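Putative cytochrome P450 hydroxylase (Chondromyces apiculatus DSM 436, PDB 6GMF) is a heme-dependent cytochrome P450 of the CYP109 family that acts as a terpene monooxygenase, probably inserting one oxygen atom of dioxygen into its substrates. Local coordinates at residues M139-E144 and A346-L351; Q105-I110 and A353-E358; R111-E116 and V135-I140; L146-A149 and D155-R158. All coordinates share one frame; numbering follows the deposited sequence. Where two conformers were deposited one is given.

Interaction 1 of 4, residues M139-E144 and A346-L351; sequences MIVIAE and APLARL. With HEM (protoporphyrin IX containing Fe), chain B.
Leu348, on the helix that follows the heme-thiolate loop of the P450 fold, reaches across to Val141 and Ile142 of helix 136-145. In P450 terms these are helices L and E, two members of the four-helix bundle of the P450 core. The backbones stay well apart, with the CA atoms of Val141 and Leu348 9.4 Å from each other, so a leucine suits the place: its CG stands anti to the backbone N (chi1 -178°) and the fork is carried straight out from helix 346-363. One prong, Leu348 CD1, meets Val141 CG1 at 4.2 Å. The other, Leu348 CD2, lies more loosely against Ile142 CD1, at 4.5 Å. Ile142 has its CG1 branch swung to chi1 -152°, and a bend at chi2 (65°) then sends CD1 toward a heme vinyl group.

Val141 is backed by Ile110 and Ile113 of helix 107-119, while Ile142 rests on Leu230 and Asn235 of helix 220-251. The iron carries a water at 2.2 Å on one face and takes Cys343 as its axial protein ligand. Leu348 and Ala349 approach from the face away from that water. A methyl is all Ala349 offers, which lets the helix run close beneath the porphyrin: its CB is 3.6 Å from vinyl carbon CAB of the heme. The second vinyl lies against the same pair of side chains that meet across the helices, its terminal CBC 3.9 Å from Leu348 CD2 and equally far from Ile142 CD1.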
loop_
_atom_site.group_PDB
_atom_site.type_symbol
_atom_site.label_atom_id
_atom_site.label_comp_id
_atom_site.label_asym_id
_atom_site.label_seq_id
_atom_site.Cartn_x
_atom_site.Cartn_y
_atom_site.Cartn_z
ATOM N N MET A 139 -0.519 11.645 -0.220
ATOM C CA MET A 139 0.383 12.469 0.520
ATOM C C MET A 139 -0.337 13.699 1.096
ATOM O O MET A 139 -0.113 14.082 2.311
ATOM C CB MET A 139 1.488 12.870 -0.458
ATOM C CG MET A 139 2.627 13.586 0.130
ATOM S SD MET A 139 3.433 14.265 -1.360
ATOM C CE MET A 139 4.070 12.723 -1.991
ATOM N N ILE A 140 -1.217 14.326 0.315
ATOM C CA ILE A 140 -1.968 15.503 0.776
ATOM C C ILE A 140 -2.899 15.067 1.919
ATOM O O ILE A 140 -2.969 15.719 2.965
ATOM C CB ILE A 140 -2.769 16.146 -0.361
ATOM C CG1 ILE A 140 -1.877 16.725 -1.459
ATOM C CG2 ILE A 140 -3.735 17.186 0.157
ATOM C CD1 ILE A 140 -2.665 17.037 -2.767
ATOM N N VAL A 141 -3.608 13.955 1.727
ATOM C CA VAL A 141 -4.557 13.492 2.713
ATOM C C VAL A 141 -3.861 13.155 4.026
ATOM O O VAL A 141 -4.280 13.659 5.078
ATOM C CB VAL A 141 -5.359 12.290 2.220
ATOM C CG1 VAL A 141 -6.190 11.721 3.358
ATOM C CG2 VAL A 141 -6.204 12.698 1.045
ATOM N N ILE A 142 -2.731 12.443 3.967
ATOM C CA ILE A 142 -2.054 12.047 5.217
ATOM C C ILE A 142 -1.431 13.259 5.909
ATOM O O ILE A 142 -1.446 13.325 7.157
ATOM C CB ILE A 142 -1.090 10.855 5.075
ATOM C CG1 ILE A 142 -0.954 10.073 6.383
ATOM C CG2 ILE A 142 0.276 11.286 4.547
ATOM C CD1 ILE A 142 -2.244 9.397 6.832
ATOM N N ALA A 143 -0.858 14.201 5.146
ATOM C CA ALA A 143 -0.345 15.430 5.782
ATOM C C ALA A 143 -1.487 16.185 6.490
ATOM O O ALA A 143 -1.320 16.694 7.578
ATOM C CB ALA A 143 0.347 16.256 4.726
ATOM N N GLU A 144 -2.669 16.234 5.894
ATOM C CA GLU A 144 -3.772 16.942 6.571
ATOM C C GLU A 144 -4.174 16.174 7.826
ATOM O O GLU A 144 -4.428 16.796 8.882
ATOM C CB GLU A 144 -4.935 17.156 5.609
ATOM C CG GLU A 144 -4.547 18.230 4.619
ATOM C CD GLU A 144 -5.620 18.764 3.714
ATOM O OE1 GLU A 144 -6.845 18.474 3.969
ATOM O OE2 GLU A 144 -5.215 19.456 2.739
ATOM N N ALA A 346 -6.850 0.195 5.355
ATOM C CA ALA A 346 -7.622 -0.334 4.297
ATOM C C ALA A 346 -8.831 0.574 4.022
ATOM O O ALA A 346 -9.111 0.839 2.865
ATOM C CB ALA A 346 -8.063 -1.737 4.590
ATOM N N PRO A 347 -9.584 1.102 5.000
ATOM C CA PRO A 347 -10.708 1.975 4.638
ATOM C C PRO A 347 -10.310 3.292 3.980
ATOM O O PRO A 347 -11.059 3.822 3.137
ATOM C CB PRO A 347 -11.415 2.271 5.966
ATOM C CG PRO A 347 -10.416 1.932 7.014
ATOM C CD PRO A 347 -9.561 0.812 6.433
ATOM N N LEU A 348 -9.164 3.825 4.411
ATOM C CA LEU A 348 -8.632 5.043 3.848
ATOM C C LEU A 348 -8.182 4.832 2.394
ATOM O O LEU A 348 -8.475 5.614 1.547
ATOM C CB LEU A 348 -7.492 5.604 4.711
ATOM C CG LEU A 348 -6.938 6.923 4.175
ATOM C CD1 LEU A 348 -8.062 7.966 3.967
ATOM C CD2 LEU A 348 -5.845 7.439 5.098
ATOM N N ALA A 349 -7.442 3.756 2.107
ATOM C CA ALA A 349 -7.060 3.432 0.738
ATOM C C ALA A 349 -8.301 3.295 -0.145
ATOM O O ALA A 349 -8.339 3.786 -1.279
ATOM C CB ALA A 349 -6.284 2.139 0.731
ATOM N N ARG A 350 -9.286 2.541 0.356
ATOM C CA ARG A 350 -10.538 2.263 -0.400
ATOM C C ARG A 350 -11.293 3.570 -0.664
ATOM O O ARG A 350 -11.861 3.714 -1.765
ATOM C CB ARG A 350 -11.415 1.269 0.370
ATOM C CG ARG A 350 -10.966 -0.180 0.246
ATOM C CD ARG A 350 -11.797 -1.120 1.100
ATOM N NE ARG A 350 -11.718 -2.499 0.643
ATOM C CZ ARG A 350 -11.393 -3.531 1.414
ATOM N NH1 ARG A 350 -11.223 -3.357 2.713
ATOM N NH2 ARG A 350 -11.240 -4.730 0.884
ATOM N N LEU A 351 -11.290 4.478 0.315
ATOM C CA LEU A 351 -11.989 5.765 0.194
ATOM C C LEU A 351 -11.277 6.705 -0.784
ATOM O O LEU A 351 -11.895 7.299 -1.645
ATOM C CB LEU A 351 -12.052 6.410 1.580
ATOM C CG LEU A 351 -12.782 7.744 1.635
ATOM C CD1 LEU A 351 -14.160 7.613 0.987
ATOM C CD2 LEU A 351 -12.879 8.222 3.066
HETATM C CHA HEM B . -0.474 -3.178 6.866
HETATM C CHB HEM B . -1.454 -3.310 2.255
HETATM C CHC HEM B . -2.676 1.369 2.463
HETATM C CHD HEM B . -1.318 1.589 6.997
HETATM C C1A HEM B . -0.679 -3.630 5.584
HETATM C C2A HEM B . -0.548 -5.006 5.245
HETATM C C3A HEM B . -0.803 -5.037 3.912
HETATM C C4A HEM B . -1.112 -3.714 3.503
HETATM C CMA HEM B . -0.735 -6.208 2.962
HETATM C CAA HEM B . -0.188 -6.179 6.113
HETATM C CBA HEM B . 1.338 -6.317 6.367
HETATM C CGA HEM B . 1.705 -7.577 7.122
HETATM O O1A HEM B . 0.833 -8.448 7.369
HETATM O O2A HEM B . 2.953 -7.707 7.352
HETATM C C1B HEM B . -1.870 -2.026 1.867
HETATM C C2B HEM B . -2.339 -1.656 0.558
HETATM C C3B HEM B . -2.679 -0.341 0.583
HETATM C C4B HEM B . -2.434 0.101 1.959
HETATM C CMB HEM B . -2.379 -2.619 -0.559
HETATM C CAB HEM B . -3.280 0.558 -0.477
HETATM C CBB HEM B . -3.910 0.031 -1.475
HETATM C C1C HEM B . -2.484 1.865 3.704
HETATM C C2C HEM B . -2.741 3.224 4.089
HETATM C C3C HEM B . -2.335 3.245 5.414
HETATM C C4C HEM B . -1.818 1.980 5.772
HETATM C CMC HEM B . -3.470 4.263 3.286
HETATM C CAC HEM B . -2.382 4.337 6.386
HETATM C CBC HEM B . -2.615 5.596 6.097
HETATM C C1D HEM B . -0.951 0.305 7.302
HETATM C C2D HEM B . -0.415 -0.071 8.643
HETATM C C3D HEM B . -0.197 -1.402 8.610
HETATM C C4D HEM B . -0.587 -1.840 7.266
HETATM C CMD HEM B . -0.237 0.950 9.756
HETATM C CAD HEM B . 0.347 -2.244 9.730
HETATM C CBD HEM B . -0.702 -2.953 10.602
HETATM C CGD HEM B . -0.091 -3.872 11.638
HETATM O O1D HEM B . -0.816 -4.182 12.598
HETATM O O2D HEM B . 1.081 -4.309 11.492
HETATM N NA HEM B . -1.038 -2.839 4.504
HETATM N NB HEM B . -1.968 -0.947 2.634
HETATM N NC HEM B . -1.885 1.128 4.707
HETATM N ND HEM B . -0.961 -0.810 6.492
HETATM FE FE HEM B . -1.555 -0.911 4.641
HETATM O O HOH W 1 0.585 -0.566 4.065
#

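Interaction 2 of 4, residues Q105-I110 and A353-E358; sequences QLEPRI and AKVMLE
The carboxylate of Glu107 is met from above its plane by the ammonium group of Lys354, which stands 45° out of that plane in a salt bridge of 3.0 Å between Lys354 NZ and Glu107 OE2. The stronger partner of the same OE2 is Arg111 of its own helix, which also bridges to Glu358. The shared Arg111 probably offsets the repulsion between the two acids, whose Glu107 OE2 and Glu358 OE1 lie 5.0 Å apart. Glu107 is fully extended, whereas Lys354 bends at chi3 (84°), and the two chains cross at about a right angle.

Beside this salt bridge, helix 107-119 packs on helix 346-363, the D and L helices of the P450 four-helix bundle. The backbones come close here, Ile110 CA and Val355 CA being 7.0 Å apart, and short beta-branched side chains suit so narrow a gap. Ile110 CG2, anti to its own N, sits over the branch point of Val355, 3.8 Å from both CB and CG1. Val355 CG2 lies between Ile110 and the aliphatic part of Glu107, 4.2 Å from Glu107 CG. Ile110 also touches Met137 and Val141 of helix 136-145.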
loop_
_atom_site.group_PDB
_atom_site.type_symbol
_atom_site.label_atom_id
_atom_site.label_comp_id
_atom_site.label_asym_id
_atom_site.label_seq_id
_atom_site.Cartn_x
_atom_site.Cartn_y
_atom_site.Cartn_z
ATOM N N GLN A 105 -14.974 10.456 8.056
ATOM C CA GLN A 105 -15.241 11.887 8.147
ATOM C C GLN A 105 -14.347 12.682 7.169
ATOM O O GLN A 105 -14.675 13.851 6.878
ATOM C CB GLN A 105 -15.143 12.359 9.593
ATOM C CG GLN A 105 -16.339 11.905 10.437
ATOM C CD GLN A 105 -16.385 12.598 11.778
ATOM O OE1 GLN A 105 -15.481 13.343 12.133
ATOM N NE2 GLN A 105 -17.448 12.355 12.540
ATOM N N LEU A 106 -13.294 12.066 6.602
ATOM C CA LEU A 106 -12.416 12.766 5.619
ATOM C C LEU A 106 -13.052 12.864 4.235
ATOM O O LEU A 106 -12.537 13.596 3.406
ATOM C CB LEU A 106 -11.098 11.999 5.503
ATOM C CG LEU A 106 -10.086 12.188 6.625
ATOM C CD1 LEU A 106 -8.965 11.174 6.507
ATOM C CD2 LEU A 106 -9.523 13.595 6.609
ATOM N N GLU A 107 -14.165 12.166 3.954
ATOM C CA GLU A 107 -14.586 12.003 2.572
ATOM C C GLU A 107 -14.858 13.358 1.889
ATOM O O GLU A 107 -14.516 13.551 0.715
ATOM C CB GLU A 107 -15.777 11.036 2.476
ATOM C CG GLU A 107 -16.351 10.979 1.089
ATOM C CD GLU A 107 -17.404 9.930 0.819
ATOM O OE1 GLU A 107 -17.755 9.212 1.749
ATOM O OE2 GLU A 107 -17.834 9.827 -0.339
ATOM N N PRO A 108 -15.559 14.331 2.517
ATOM C CA PRO A 108 -15.758 15.623 1.855
ATOM C C PRO A 108 -14.455 16.326 1.446
ATOM O O PRO A 108 -14.369 16.855 0.316
ATOM C CB PRO A 108 -16.584 16.429 2.879
ATOM C CG PRO A 108 -17.364 15.312 3.596
ATOM C CD PRO A 108 -16.347 14.192 3.753
ATOM N N ARG A 109 -13.470 16.310 2.327
ATOM C CA ARG A 109 -12.170 16.950 2.033
ATOM C C ARG A 109 -11.449 16.173 0.928
ATOM O O ARG A 109 -10.793 16.767 0.136
ATOM C CB ARG A 109 -11.313 16.984 3.293
ATOM C CG ARG A 109 -9.947 17.608 3.074
ATOM C CD ARG A 109 -9.992 18.970 2.424
ATOM N NE ARG A 109 -8.634 19.392 2.126
ATOM C CZ ARG A 109 -8.282 20.131 1.098
ATOM N NH1 ARG A 109 -9.194 20.589 0.262
ATOM N NH2 ARG A 109 -7.014 20.402 0.893
ATOM N N ILE A 110 -11.535 14.861 0.963
ATOM C CA ILE A 110 -10.900 14.026 -0.076
ATOM C C ILE A 110 -11.523 14.350 -1.443
ATOM O O ILE A 110 -10.811 14.419 -2.438
ATOM C CB ILE A 110 -10.966 12.535 0.307
ATOM C CG1 ILE A 110 -10.046 12.237 1.497
ATOM C CG2 ILE A 110 -10.636 11.655 -0.895
ATOM C CD1 ILE A 110 -10.228 10.890 2.134
ATOM N N ALA A 353 -9.276 5.883 -3.182
ATOM C CA ALA A 353 -9.348 5.340 -4.519
ATOM C C ALA A 353 -10.765 5.559 -5.080
ATOM O O ALA A 353 -10.919 5.946 -6.265
ATOM C CB ALA A 353 -8.944 3.879 -4.542
ATOM N N LYS A 354 -11.771 5.235 -4.268
ATOM C CA LYS A 354 -13.183 5.448 -4.752
ATOM C C LYS A 354 -13.363 6.908 -5.161
ATOM O O LYS A 354 -13.861 7.215 -6.278
ATOM C CB LYS A 354 -14.176 5.084 -3.670
ATOM C CG LYS A 354 -15.642 5.327 -4.040
ATOM C CD LYS A 354 -16.549 5.381 -2.851
ATOM C CE LYS A 354 -16.539 6.765 -2.241
ATOM N NZ LYS A 354 -17.726 7.035 -1.389
ATOM N N VAL A 355 -12.981 7.810 -4.259
ATOM C CA VAL A 355 -13.275 9.215 -4.540
ATOM C C VAL A 355 -12.480 9.686 -5.759
ATOM O O VAL A 355 -13.020 10.288 -6.657
ATOM C CB VAL A 355 -13.076 10.114 -3.316
ATOM C CG1 VAL A 355 -13.139 11.589 -3.725
ATOM C CG2 VAL A 355 -14.088 9.819 -2.222
ATOM N N MET A 356 -11.175 9.354 -5.843
ATOM C CA MET A 356 -10.373 9.855 -6.933
ATOM C C MET A 356 -10.894 9.288 -8.257
ATOM O O MET A 356 -10.988 10.005 -9.252
ATOM C CB MET A 356 -8.894 9.488 -6.771
ATOM C CG MET A 356 -7.963 10.221 -7.672
ATOM S SD MET A 356 -7.917 11.988 -7.323
ATOM C CE MET A 356 -8.770 12.650 -8.748
ATOM N N LEU A 357 -11.242 8.002 -8.280
ATOM C CA LEU A 357 -11.718 7.411 -9.523
ATOM C C LEU A 357 -13.114 7.983 -9.860
ATOM O O LEU A 357 -13.395 8.241 -11.041
ATOM C CB LEU A 357 -11.735 5.890 -9.400
ATOM C CG LEU A 357 -10.351 5.239 -9.410
ATOM C CD1 LEU A 357 -10.499 3.794 -9.068
ATOM C CD2 LEU A 357 -9.639 5.409 -10.754
ATOM N N GLU A 358 -13.960 8.230 -8.859
ATOM C CA GLU A 358 -15.298 8.847 -9.120
ATOM C C GLU A 358 -15.117 10.202 -9.821
ATOM O O GLU A 358 -15.811 10.526 -10.796
ATOM C CB GLU A 358 -16.103 9.086 -7.845
ATOM C CG GLU A 358 -16.872 7.895 -7.345
ATOM C CD GLU A 358 -17.479 8.121 -5.965
ATOM O OE1 GLU A 358 -17.046 9.074 -5.242
ATOM O OE2 GLU A 358 -18.367 7.353 -5.583
#

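Interaction 3 of 4, residues R111-E116 and V135-I140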
loop_
_atom_site.group_PDB
_atom_site.type_symbol
_atom_site.label_atom_id
_atom_site.label_comp_id
_atom_site.label_asym_id
_atom_site.label_seq_id
_atom_site.Cartn_x
_atom_site.Cartn_y
_atom_site.Cartn_z
ATOM N N ARG A 111 -12.855 14.546 -1.508
ATOM C CA ARG A 111 -13.529 14.882 -2.757
ATOM C C ARG A 111 -13.008 16.241 -3.256
ATOM O O ARG A 111 -12.750 16.427 -4.417
ATOM C CB ARG A 111 -15.049 14.838 -2.518
ATOM C CG ARG A 111 -15.899 14.845 -3.774
ATOM C CD ARG A 111 -17.333 14.417 -3.507
ATOM N NE ARG A 111 -17.436 13.070 -2.953
ATOM C CZ ARG A 111 -17.349 11.938 -3.657
ATOM N NH1 ARG A 111 -17.156 11.977 -4.963
ATOM N NH2 ARG A 111 -17.448 10.773 -3.048
ATOM N N ASP A 112 -12.814 17.163 -2.331
ATOM C CA ASP A 112 -12.323 18.504 -2.707
ATOM C C ASP A 112 -10.911 18.378 -3.271
ATOM O O ASP A 112 -10.606 19.041 -4.198
ATOM C CB ASP A 112 -12.390 19.467 -1.522
ATOM C CG ASP A 112 -13.765 20.062 -1.298
ATOM O OD1 ASP A 112 -14.607 19.913 -2.158
ATOM O OD2 ASP A 112 -13.951 20.658 -0.260
ATOM N N ILE A 113 -10.091 17.560 -2.645
ATOM C CA ILE A 113 -8.703 17.370 -3.128
ATOM C C ILE A 113 -8.774 16.742 -4.517
ATOM O O ILE A 113 -8.082 17.173 -5.373
ATOM C CB ILE A 113 -7.930 16.507 -2.124
ATOM C CG1 ILE A 113 -7.728 17.264 -0.819
ATOM C CG2 ILE A 113 -6.606 16.056 -2.696
ATOM C CD1 ILE A 113 -7.183 16.424 0.289
ATOM N N ALA A 114 -9.640 15.759 -4.694
ATOM C CA ALA A 114 -9.759 15.106 -6.007
ATOM C C ALA A 114 -10.138 16.142 -7.068
ATOM O O ALA A 114 -9.560 16.146 -8.111
ATOM C CB ALA A 114 -10.745 13.972 -5.933
ATOM N N HIS A 115 -11.105 16.986 -6.759
ATOM C CA HIS A 115 -11.560 17.997 -7.738
ATOM C C HIS A 115 -10.433 18.986 -8.043
ATOM O O HIS A 115 -10.296 19.345 -9.168
ATOM C CB HIS A 115 -12.878 18.615 -7.267
ATOM C CG HIS A 115 -14.060 17.763 -7.558
ATOM N ND1 HIS A 115 -14.544 17.588 -8.829
ATOM C CD2 HIS A 115 -14.846 17.021 -6.764
ATOM C CE1 HIS A 115 -15.572 16.785 -8.787
ATOM N NE2 HIS A 115 -15.764 16.429 -7.550
ATOM N N GLU A 116 -9.662 19.383 -7.044
ATOM C CA GLU A 116 -8.550 20.332 -7.271
ATOM C C GLU A 116 -7.497 19.687 -8.167
ATOM O O GLU A 116 -6.959 20.355 -9.019
ATOM C CB GLU A 116 -7.825 20.618 -5.970
ATOM C CG GLU A 116 -8.620 21.437 -5.016
ATOM C CD GLU A 116 -7.854 21.749 -3.747
ATOM O OE1 GLU A 116 -6.636 21.605 -3.788
ATOM O OE2 GLU A 116 -8.511 22.095 -2.717
ATOM N N VAL A 135 0.153 10.343 -7.252
ATOM C CA VAL A 135 1.186 10.582 -6.218
ATOM C C VAL A 135 0.711 11.634 -5.226
ATOM O O VAL A 135 0.807 11.393 -4.018
ATOM C CB VAL A 135 2.522 10.987 -6.864
ATOM C CG1 VAL A 135 3.498 11.526 -5.828
ATOM C CG2 VAL A 135 3.108 9.815 -7.598
ATOM N N PRO A 136 0.171 12.813 -5.631
ATOM C CA PRO A 136 -0.223 13.821 -4.646
ATOM C C PRO A 136 -1.355 13.391 -3.709
ATOM O O PRO A 136 -1.317 13.731 -2.532
ATOM C CB PRO A 136 -0.718 15.043 -5.435
ATOM C CG PRO A 136 -0.739 14.591 -6.882
ATOM C CD PRO A 136 0.091 13.337 -7.005
ATOM N N MET A 137 -2.389 12.695 -4.192
ATOM C CA MET A 137 -3.601 12.554 -3.369
ATOM C C MET A 137 -3.268 11.929 -2.013
ATOM O O MET A 137 -3.594 12.499 -0.967
ATOM C CB MET A 137 -4.701 11.741 -4.047
ATOM C CG MET A 137 -5.623 11.109 -3.045
ATOM S SD MET A 137 -7.184 10.703 -3.768
ATOM C CE MET A 137 -8.089 12.225 -3.481
ATOM N N PRO A 138 -2.584 10.765 -1.930
ATOM C CA PRO A 138 -2.357 10.143 -0.610
ATOM C C PRO A 138 -1.523 11.008 0.346
ATOM O O PRO A 138 -1.824 11.134 1.570
ATOM C CB PRO A 138 -1.632 8.844 -0.925
ATOM C CG PRO A 138 -1.987 8.554 -2.368
ATOM C CD PRO A 138 -2.155 9.903 -3.036
ATOM N N MET A 139 -0.519 11.645 -0.220
ATOM C CA MET A 139 0.383 12.469 0.520
ATOM C C MET A 139 -0.337 13.699 1.096
ATOM O O MET A 139 -0.113 14.082 2.311
ATOM C CB MET A 139 1.488 12.870 -0.458
ATOM C CG MET A 139 2.627 13.586 0.130
ATOM S SD MET A 139 3.433 14.265 -1.360
ATOM C CE MET A 139 4.070 12.723 -1.991
ATOM N N ILE A 140 -1.217 14.326 0.315
ATOM C CA ILE A 140 -1.968 15.503 0.776
ATOM C C ILE A 140 -2.899 15.067 1.919
ATOM O O ILE A 140 -2.969 15.719 2.965
ATOM C CB ILE A 140 -2.769 16.146 -0.361
ATOM C CG1 ILE A 140 -1.877 16.725 -1.459
ATOM C CG2 ILE A 140 -3.735 17.186 0.157
ATOM C CD1 ILE A 140 -2.665 17.037 -2.767
#
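Ile113 and Ile140 press methyl against methyl, with Ile113 CD1 only 3.5 Å from Ile140 CG2, a snug fit for two carbons. The side chains slide past one another in opposite directions, and a second, looser touch brings Ile113 CG2 to within 4.1 Å of Ile140 CD1. Both isoleucines carry CG1 anti to the carbonyl carbon (chi1 -68° and -65°), a comfortable shape for a beta-branched residue in a helix. In this staggered fit the long branch of each lies beside the short branch of the other.

Next to this pair stands Met137, whose contact holds for one of two modelled conformers and is therefore less certain. In that conformer it bends at chi3, and its CE lies 4.0 Å from Ala114 CB and 4.2 Å from Ile113 CG2. The small Ala114 leaves room for that methyl to come down on the helix surface. Cutting Ile113 back to an alanine is likely to open a gap facing Ile140 and leave the Met137 methyl with less to pack against.

Segments 111-116 and 136-140, from helices D and E of the P450 bundle, run roughly antiparallel (143°), their axes 10.4 Å apart at closest approach. Met137 is also flanked by Ile110 and Leu117 of helix 107-119 and by Glu352 of helix 346-363, while Arg153 of helix 153-163 lies against Ile140. No hydrogen bond or charge pair joins the two segments. Their attachment therefore rests on the burial and shape of apolar groups, with no directional bond to fix the angle between them.

Interaction 4 of 4, residues L146-A149 and D155-R158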
loop_
_atom_site.group_PDB
_atom_site.type_symbol
_atom_site.label_atom_id
_atom_site.label_comp_id
_atom_site.label_asym_id
_atom_site.label_seq_id
_atom_site.Cartn_x
_atom_site.Cartn_y
_atom_site.Cartn_z
ATOM N N LEU A 146 -2.339 14.317 9.688
ATOM C CA LEU A 146 -1.296 14.533 10.693
ATOM C C LEU A 146 -1.138 15.989 11.159
ATOM O O LEU A 146 -0.261 16.280 11.978
ATOM C CB LEU A 146 0.021 14.042 10.100
ATOM C CG LEU A 146 0.157 12.531 10.006
ATOM C CD1 LEU A 146 1.352 12.179 9.149
ATOM C CD2 LEU A 146 0.278 11.894 11.387
ATOM N N GLY A 147 -1.916 16.922 10.639
ATOM C CA GLY A 147 -1.855 18.268 11.110
ATOM C C GLY A 147 -0.603 19.015 10.676
ATOM O O GLY A 147 -0.151 19.914 11.385
ATOM N N VAL A 148 -0.055 18.694 9.503
ATOM C CA VAL A 148 1.155 19.384 8.998
ATOM C C VAL A 148 0.813 20.857 8.712
ATOM O O VAL A 148 -0.182 21.126 8.111
ATOM C CB VAL A 148 1.701 18.688 7.742
ATOM C CG1 VAL A 148 2.835 19.475 7.116
ATOM C CG2 VAL A 148 2.181 17.276 8.022
ATOM N N ALA A 149 1.662 21.775 9.169
ATOM C CA ALA A 149 1.470 23.227 9.003
ATOM C C ALA A 149 1.595 23.551 7.518
ATOM O O ALA A 149 2.343 22.896 6.785
ATOM C CB ALA A 149 2.493 23.986 9.817
ATOM N N ASP A 155 8.141 20.443 2.576
ATOM C CA ASP A 155 9.073 19.561 3.265
ATOM C C ASP A 155 8.449 18.165 3.401
ATOM O O ASP A 155 9.073 17.183 3.147
ATOM C CB ASP A 155 9.459 20.032 4.668
ATOM C CG ASP A 155 10.399 21.211 4.746
ATOM O OD1 ASP A 155 11.166 21.441 3.740
ATOM O OD2 ASP A 155 10.366 21.880 5.795
ATOM N N PHE A 156 7.144 18.110 3.717
ATOM C CA PHE A 156 6.478 16.811 3.913
ATOM C C PHE A 156 6.457 16.027 2.601
ATOM O O PHE A 156 6.644 14.804 2.570
ATOM C CB PHE A 156 5.062 17.006 4.438
ATOM C CG PHE A 156 4.392 15.731 4.877
ATOM C CD1 PHE A 156 3.685 14.963 3.966
ATOM C CD2 PHE A 156 4.477 15.266 6.183
ATOM C CE1 PHE A 156 2.990 13.832 4.353
ATOM C CE2 PHE A 156 3.836 14.095 6.546
ATOM C CZ PHE A 156 3.106 13.370 5.627
ATOM N N LYS A 157 6.197 16.732 1.502
ATOM C CA LYS A 157 6.278 16.118 0.175
ATOM C C LYS A 157 7.672 15.533 -0.080
ATOM O O LYS A 157 7.769 14.438 -0.559
ATOM C CB LYS A 157 5.887 17.099 -0.930
ATOM C CG LYS A 157 6.109 16.581 -2.345
ATOM C CD LYS A 157 5.642 17.548 -3.407
ATOM C CE LYS A 157 5.964 17.225 -4.858
ATOM N NZ LYS A 157 7.284 16.570 -5.053
ATOM N N ARG A 158 8.717 16.301 0.246
ATOM C CA ARG A 158 10.051 15.829 0.003
ATOM C C ARG A 158 10.326 14.564 0.826
ATOM O O ARG A 158 10.865 13.626 0.321
ATOM C CB ARG A 158 11.067 16.926 0.304
ATOM C CG ARG A 158 12.500 16.503 0.032
ATOM C CD ARG A 158 13.498 17.627 0.283
ATOM N NE ARG A 158 13.664 18.051 1.657
ATOM C CZ ARG A 158 13.063 19.093 2.249
ATOM N NH1 ARG A 158 12.276 19.937 1.576
ATOM N NH2 ARG A 158 13.172 19.244 3.556
#
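With chi1 at -171°, Phe156 extends its ring from helix 153-163 toward the loop before it, where Val148 and Leu146 point their methyls back. Val148 has CG1 anti to its N, which leaves CG2 to do the touching, 3.6 Å from Phe156 CD2. Leu146 CD1 comes to the far end of the ring, 4.1 Å from both CE2 and CZ of Phe156. Both methyls arrive obliquely. A broad, rigid ring suits this spot because it spans two apolar residues separated by a turn: Gly147, at a phi of 73°, ends the preceding helix in a Schellman motif. A serine in place of Phe156 would probably leave Val148 and Leu146 facing a gap, with a hydroxyl in apolar surroundings.

Within the same helical turn, Arg158 grips Asp155 end-on, both nitrogens on OD1: NH1, at 2.9 Å, on its anti side near the carboxylate plane, NH2 from above that plane. NH2 also bridges to Glu184 of helix 177-198, and Asp155 OD2 binds Arg152. Loop 146-149 belongs to the connection between the E and F helices of the P450 fold. Phe156 also packs on Ile142 and Ala143 of helix 136-145, Phe189 of helix 177-198 and Leu231 of helix 220-251.

How the interactions relate
Interactions 1, 2 and 3 tie together three helices of the P450 bundle: 136-145 with 346-363, 107-119 with 346-363, and 107-119 with 136-145. Their centres lie 8 to 9 Å apart, and Ile110, Ile113 and Val141 pack where they meet; Arg109 adds a salt bridge to Glu144. Interaction 4 is centred about 14 Å from interactions 1 and 3, on the connection from helix 136-145 to helix 153-163, where Phe156 touches Ala143 and Ile142; it does not touch interaction 2. Interaction 3 closes before interaction 4 opens along the chain, both nested within the loop closed by interaction 2. Residues distant in sequence thus meet in one largely apolar region, which reaches the heme at interaction 1.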